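Local structure of TcpB (Brucella melitensis, 4LQC) at residues 93-105 and 112-124. The protein is a bacterial TIR-domain protein, built on the flavodoxin-like alpha/beta fold that this family uses for TIR-TIR association. The protein carries 2 engineered substitutions. Sequence-based numbering, arbitrary orientation.
Sequences TRILPIWHKVSYD and PSLADKVALNTSL
At the edge of the five-stranded parallel TIR sheet, W99 and I98 of strand 95-100 pair with N121 and L120 of the short last strand, 120-121. The W99 backbone grips this strand twice: its N donates to L120 O at 2.8 Å, and its O accepts from T122 N at 3.1 Å, almost in line with the carbonyl. On one face of the sheet, I98 CG1 meets L120 CD1 at 3.8 Å while I98 CG2 rests on the methyl of T122; L120 and T122 reach helix 127-136, and the branched I98 also packs on I64 of strand 60-68.

W99 turns to the other face of the sheet, where helix 112-116 lies across strand 95-100 at 83°. With CG beside its own backbone N (chi1 -70°), the broad indole spans the gap between the layers: CD1 touches A119 CB, and the far end of the ring brings CH2 edge-on to A115 O, 3.6 Å away. The small A115 suits this spot, its CB packed near both W99 CH2 and Y104 CE2. The one polar ring atom, NE1, donates to a water 3.0 Å away, which in turn donates to L114 O, tying the indole to the helix. The long, extended K117 then crosses P97 at about a right angle and carries NZ to I95 O (3.2 Å), above the carbonyl plane.

This is the beta-alpha-beta crossover of the fold, helices 104-108 and 112-116 linking the two parallel strands. Y104, at its start, gives its hydroxyl to the syn side of D116 OD1, which lies at the ring edge. At the C-terminal ends of the two strands, T122 OG1 sits in the H100 ring plane, 2.7 Å from ND1, while F21 stacks on that imidazole. N121 OD1 accepts from S123 N and OG, the first closing an Asx turn, and N121 ND2 reaches S123 of the second subunit.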
loop_
_atom_site.group_PDB
_atom_site.type_symbol
_atom_site.label_atom_id
_atom_site.label_comp_id
_atom_site.label_asym_id
_atom_site.label_seq_id
_atom_site.Cartn_x
_atom_site.Cartn_y
_atom_site.Cartn_z
ATOM N N THR B 93 -22.295 -8.155 -2.421
ATOM C CA THR B 93 -21.116 -8.872 -1.928
ATOM C C THR B 93 -21.052 -8.950 -0.400
ATOM O O THR B 93 -21.401 -8.002 0.317
ATOM C CB THR B 93 -19.834 -8.209 -2.464
ATOM O OG1 THR B 93 -19.776 -6.849 -2.023
ATOM C CG2 THR B 93 -19.891 -8.084 -3.979
ATOM N N ARG B 94 -20.614 -10.097 0.096
ATOM C CA ARG B 94 -20.401 -10.251 1.516
ATOM C C ARG B 94 -18.907 -10.287 1.801
ATOM O O ARG B 94 -18.500 -10.446 2.950
ATOM C CB ARG B 94 -21.092 -11.524 2.023
ATOM C CG ARG B 94 -22.615 -11.508 1.907
ATOM C CD ARG B 94 -23.220 -12.871 2.248
ATOM N NE ARG B 94 -22.977 -13.252 3.640
ATOM C CZ ARG B 94 -23.187 -14.464 4.150
ATOM N NH1 ARG B 94 -23.654 -15.440 3.388
ATOM N NH2 ARG B 94 -22.922 -14.703 5.429
ATOM N N ILE B 95 -18.092 -10.146 0.758
ATOM C CA ILE B 95 -16.636 -10.126 0.911
ATOM C C ILE B 95 -16.085 -8.703 0.735
ATOM O O ILE B 95 -16.297 -8.069 -0.295
ATOM C CB ILE B 95 -15.934 -11.103 -0.070
ATOM C CG1 ILE B 95 -16.447 -12.536 0.124
ATOM C CG2 ILE B 95 -14.425 -11.100 0.134
ATOM C CD1 ILE B 95 -15.905 -13.191 1.370
ATOM N N LEU B 96 -15.386 -8.207 1.755
ATOM C CA LEU B 96 -14.822 -6.856 1.741
ATOM C C LEU B 96 -13.319 -6.954 1.864
ATOM O O LEU B 96 -12.792 -7.108 2.962
ATOM C CB LEU B 96 -15.340 -6.045 2.932
ATOM C CG LEU B 96 -16.825 -6.232 3.226
ATOM C CD1 LEU B 96 -17.183 -5.637 4.576
ATOM C CD2 LEU B 96 -17.640 -5.598 2.116
ATOM N N PRO B 97 -12.619 -6.866 0.733
ATOM C CA PRO B 97 -11.156 -6.846 0.722
ATOM C C PRO B 97 -10.650 -5.580 1.368
ATOM O O PRO B 97 -11.288 -4.528 1.250
ATOM C CB PRO B 97 -10.826 -6.770 -0.772
ATOM C CG PRO B 97 -12.053 -7.286 -1.464
ATOM C CD PRO B 97 -13.178 -6.796 -0.625
ATOM N N ILE B 98 -9.508 -5.674 2.036
ATOM C CA ILE B 98 -8.779 -4.480 2.437
ATOM C C ILE B 98 -7.368 -4.594 1.912
ATOM O O ILE B 98 -6.668 -5.577 2.214
ATOM C CB ILE B 98 -8.714 -4.334 3.951
ATOM C CG1 ILE B 98 -10.119 -4.136 4.511
ATOM C CG2 ILE B 98 -7.852 -3.127 4.316
ATOM C CD1 ILE B 98 -10.166 -4.243 6.017
ATOM N N TRP B 99 -6.959 -3.605 1.117
ATOM C CA TRP B 99 -5.614 -3.577 0.552
ATOM C C TRP B 99 -4.672 -3.096 1.632
ATOM O O TRP B 99 -4.897 -2.039 2.229
ATOM C CB TRP B 99 -5.545 -2.617 -0.631
ATOM C CG TRP B 99 -6.288 -3.058 -1.869
ATOM C CD1 TRP B 99 -7.466 -3.762 -1.931
ATOM C CD2 TRP B 99 -5.879 -2.842 -3.228
ATOM N NE1 TRP B 99 -7.812 -3.982 -3.248
ATOM C CE2 TRP B 99 -6.854 -3.431 -4.060
ATOM C CE3 TRP B 99 -4.784 -2.205 -3.819
ATOM C CZ2 TRP B 99 -6.771 -3.389 -5.459
ATOM C CZ3 TRP B 99 -4.699 -2.171 -5.208
ATOM C CH2 TRP B 99 -5.683 -2.759 -6.011
ATOM N N HIS B 100 -3.614 -3.852 1.900
ATOM C CA HIS B 100 -2.659 -3.447 2.939
ATOM C C HIS B 100 -1.203 -3.603 2.490
ATOM O O HIS B 100 -0.698 -4.712 2.319
ATOM C CB HIS B 100 -2.936 -4.215 4.239
ATOM C CG HIS B 100 -2.125 -3.762 5.411
ATOM N ND1 HIS B 100 -2.111 -2.453 5.852
ATOM C CD2 HIS B 100 -1.310 -4.449 6.247
ATOM C CE1 HIS B 100 -1.310 -2.353 6.899
ATOM N NE2 HIS B 100 -0.816 -3.551 7.162
ATOM N N LYS B 101 -0.540 -2.474 2.287
ATOM C CA LYS B 101 0.864 -2.461 1.884
ATOM C C LYS B 101 1.123 -3.244 0.591
ATOM O O LYS B 101 2.163 -3.895 0.438
ATOM C CB LYS B 101 1.765 -2.914 3.050
ATOM C CG LYS B 101 1.691 -1.945 4.255
ATOM C CD LYS B 101 2.229 -2.516 5.580
ATOM C CE LYS B 101 3.751 -2.699 5.570
ATOM N NZ LYS B 101 4.493 -1.467 5.164
ATOM N N VAL B 102 0.167 -3.180 -0.335
ATOM C CA VAL B 102 0.377 -3.688 -1.694
ATOM C C VAL B 102 0.254 -2.565 -2.708
ATOM O O VAL B 102 -0.345 -1.524 -2.436
ATOM C CB VAL B 102 -0.651 -4.763 -2.098
ATOM C CG1 VAL B 102 -0.324 -6.086 -1.441
ATOM C CG2 VAL B 102 -2.050 -4.308 -1.746
ATOM N N SER B 103 0.814 -2.783 -3.886
ATOM C CA SER B 103 0.593 -1.869 -4.991
ATOM C C SER B 103 -0.508 -2.425 -5.911
ATOM O O SER B 103 -0.859 -3.619 -5.848
ATOM C CB SER B 103 1.879 -1.705 -5.778
ATOM O OG SER B 103 2.241 -2.946 -6.345
ATOM N N TYR B 104 -1.052 -1.558 -6.759
ATOM C CA TYR B 104 -2.004 -2.004 -7.754
ATOM C C TYR B 104 -1.402 -3.094 -8.645
ATOM O O TYR B 104 -2.045 -4.118 -8.913
ATOM C CB TYR B 104 -2.494 -0.824 -8.589
ATOM C CG TYR B 104 -3.321 -1.238 -9.780
ATOM C CD1 TYR B 104 -2.716 -1.624 -10.980
ATOM C CD2 TYR B 104 -4.703 -1.247 -9.709
ATOM C CE1 TYR B 104 -3.469 -2.022 -12.060
ATOM C CE2 TYR B 104 -5.465 -1.642 -10.790
ATOM C CZ TYR B 104 -4.846 -2.021 -11.961
ATOM O OH TYR B 104 -5.609 -2.407 -13.036
ATOM N N ASP B 105 -0.179 -2.875 -9.120
ATOM C CA ASP B 105 0.448 -3.830 -10.040
ATOM C C ASP B 105 0.621 -5.173 -9.365
ATOM O O ASP B 105 0.492 -6.227 -9.981
ATOM C CB ASP B 105 1.812 -3.318 -10.506
ATOM C CG ASP B 105 1.698 -2.182 -11.491
ATOM O OD1 ASP B 105 1.075 -2.348 -12.552
ATOM O OD2 ASP B 105 2.219 -1.106 -11.195
ATOM N N PRO B 112 -6.450 -9.596 -11.768
ATOM C CA PRO B 112 -6.950 -8.366 -12.384
ATOM C C PRO B 112 -8.332 -7.969 -11.879
ATOM O O PRO B 112 -8.574 -6.782 -11.677
ATOM C CB PRO B 112 -6.982 -8.726 -13.877
ATOM C CG PRO B 112 -5.821 -9.635 -14.035
ATOM C CD PRO B 112 -5.817 -10.479 -12.771
ATOM N N SER B 113 -9.225 -8.932 -11.670
ATOM C CA SER B 113 -10.564 -8.614 -11.166
ATOM C C SER B 113 -10.527 -8.041 -9.745
ATOM O O SER B 113 -11.249 -7.097 -9.418
ATOM C CB SER B 113 -11.469 -9.839 -11.232
ATOM O OG SER B 113 -10.740 -11.002 -10.896
ATOM N N LEU B 114 -9.668 -8.602 -8.905
ATOM C CA LEU B 114 -9.483 -8.081 -7.559
ATOM C C LEU B 114 -8.849 -6.679 -7.599
ATOM O O LEU B 114 -9.153 -5.825 -6.769
ATOM C CB LEU B 114 -8.591 -9.040 -6.784
ATOM C CG LEU B 114 -8.770 -9.170 -5.283
ATOM C CD1 LEU B 114 -10.240 -9.182 -4.900
ATOM C CD2 LEU B 114 -8.107 -10.459 -4.863
ATOM N N ALA B 115 -7.976 -6.447 -8.575
ATOM C CA ALA B 115 -7.229 -5.191 -8.661
ATOM C C ALA B 115 -8.110 -4.023 -9.112
ATOM O O ALA B 115 -7.777 -2.839 -8.891
ATOM C CB ALA B 115 -6.029 -5.342 -9.592
ATOM N N ASP B 116 -9.229 -4.361 -9.748
ATOM C CA ASP B 116 -10.151 -3.350 -10.234
ATOM C C ASP B 116 -11.372 -3.205 -9.339
ATOM O O ASP B 116 -12.087 -2.202 -9.419
ATOM C CB ASP B 116 -10.567 -3.662 -11.672
ATOM C CG ASP B 116 -9.412 -3.535 -12.642
ATOM O OD1 ASP B 116 -8.496 -2.727 -12.355
ATOM O OD2 ASP B 116 -9.412 -4.239 -13.678
ATOM N N LYS B 117 -11.598 -4.202 -8.488
ATOM C CA LYS B 117 -12.659 -4.144 -7.496
ATOM C C LYS B 117 -12.320 -3.143 -6.393
ATOM O O LYS B 117 -11.337 -3.300 -5.660
ATOM C CB LYS B 117 -12.905 -5.520 -6.894
ATOM C CG LYS B 117 -14.076 -5.567 -5.932
ATOM C CD LYS B 117 -14.043 -6.840 -5.096
ATOM C CE LYS B 117 -15.101 -6.818 -4.016
ATOM N NZ LYS B 117 -15.205 -8.161 -3.341
ATOM N N VAL B 118 -13.140 -2.105 -6.287
ATOM C CA VAL B 118 -12.925 -1.052 -5.309
ATOM C C VAL B 118 -13.009 -1.622 -3.905
ATOM O O VAL B 118 -13.915 -2.397 -3.593
ATOM C CB VAL B 118 -13.959 0.066 -5.456
ATOM C CG1 VAL B 118 -13.655 1.189 -4.476
ATOM C CG2 VAL B 118 -13.954 0.590 -6.873
ATOM N N ALA B 119 -12.052 -1.236 -3.064
ATOM C CA ALA B 119 -11.975 -1.760 -1.718
ATOM C C ALA B 119 -11.331 -0.769 -0.757
ATOM O O ALA B 119 -10.810 0.264 -1.160
ATOM C CB ALA B 119 -11.213 -3.067 -1.715
ATOM N N LEU B 120 -11.383 -1.099 0.524
ATOM C CA LEU B 120 -10.727 -0.297 1.537
ATOM C C LEU B 120 -9.219 -0.438 1.353
ATOM O O LEU B 120 -8.745 -1.440 0.828
ATOM C CB LEU B 120 -11.164 -0.775 2.924
ATOM C CG LEU B 120 -12.662 -0.689 3.204
ATOM C CD1 LEU B 120 -13.083 -1.709 4.243
ATOM C CD2 LEU B 120 -12.979 0.712 3.692
ATOM N N ASN B 121 -8.479 0.565 1.788
ATOM C CA ASN B 121 -7.049 0.664 1.542
ATOM C C ASN B 121 -6.454 1.376 2.758
ATOM O O ASN B 121 -6.851 2.493 3.078
ATOM C CB ASN B 121 -6.811 1.464 0.242
ATOM C CG ASN B 121 -5.334 1.530 -0.179
ATOM O OD1 ASN B 121 -4.421 1.551 0.660
ATOM N ND2 ASN B 121 -5.099 1.595 -1.489
ATOM N N THR B 122 -5.514 0.726 3.441
ATOM C CA THR B 122 -4.941 1.285 4.668
ATOM C C THR B 122 -4.023 2.482 4.454
ATOM O O THR B 122 -3.633 3.154 5.425
ATOM C CB THR B 122 -4.158 0.228 5.463
ATOM O OG1 THR B 122 -3.125 -0.325 4.631
ATOM C CG2 THR B 122 -5.097 -0.871 5.934
ATOM N N SER B 123 -3.661 2.748 3.202
ATOM C CA SER B 123 -2.815 3.898 2.915
ATOM C C SER B 123 -3.658 5.164 2.761
ATOM O O SER B 123 -3.126 6.274 2.750
ATOM C CB SER B 123 -1.977 3.651 1.662
ATOM O OG SER B 123 -2.765 3.764 0.492
ATOM N N LEU B 124 -4.972 4.994 2.648
ATOM C CA LEU B 124 -5.894 6.129 2.495
ATOM C C LEU B 124 -6.678 6.430 3.768
ATOM O O LEU B 124 -7.231 7.522 3.919
ATOM C CB LEU B 124 -6.888 5.849 1.372
ATOM C CG LEU B 124 -6.195 5.476 0.069
ATOM C CD1 LEU B 124 -7.228 5.256 -1.023
ATOM C CD2 LEU B 124 -5.174 6.552 -0.292
HETATM O O HOH W 1 -10.294 -5.157 -4.466
HETATM O O HOH W 2 -1.650 0.218 2.428
HETATM O O HOH W 3 -2.257 -1.047 -0.221
#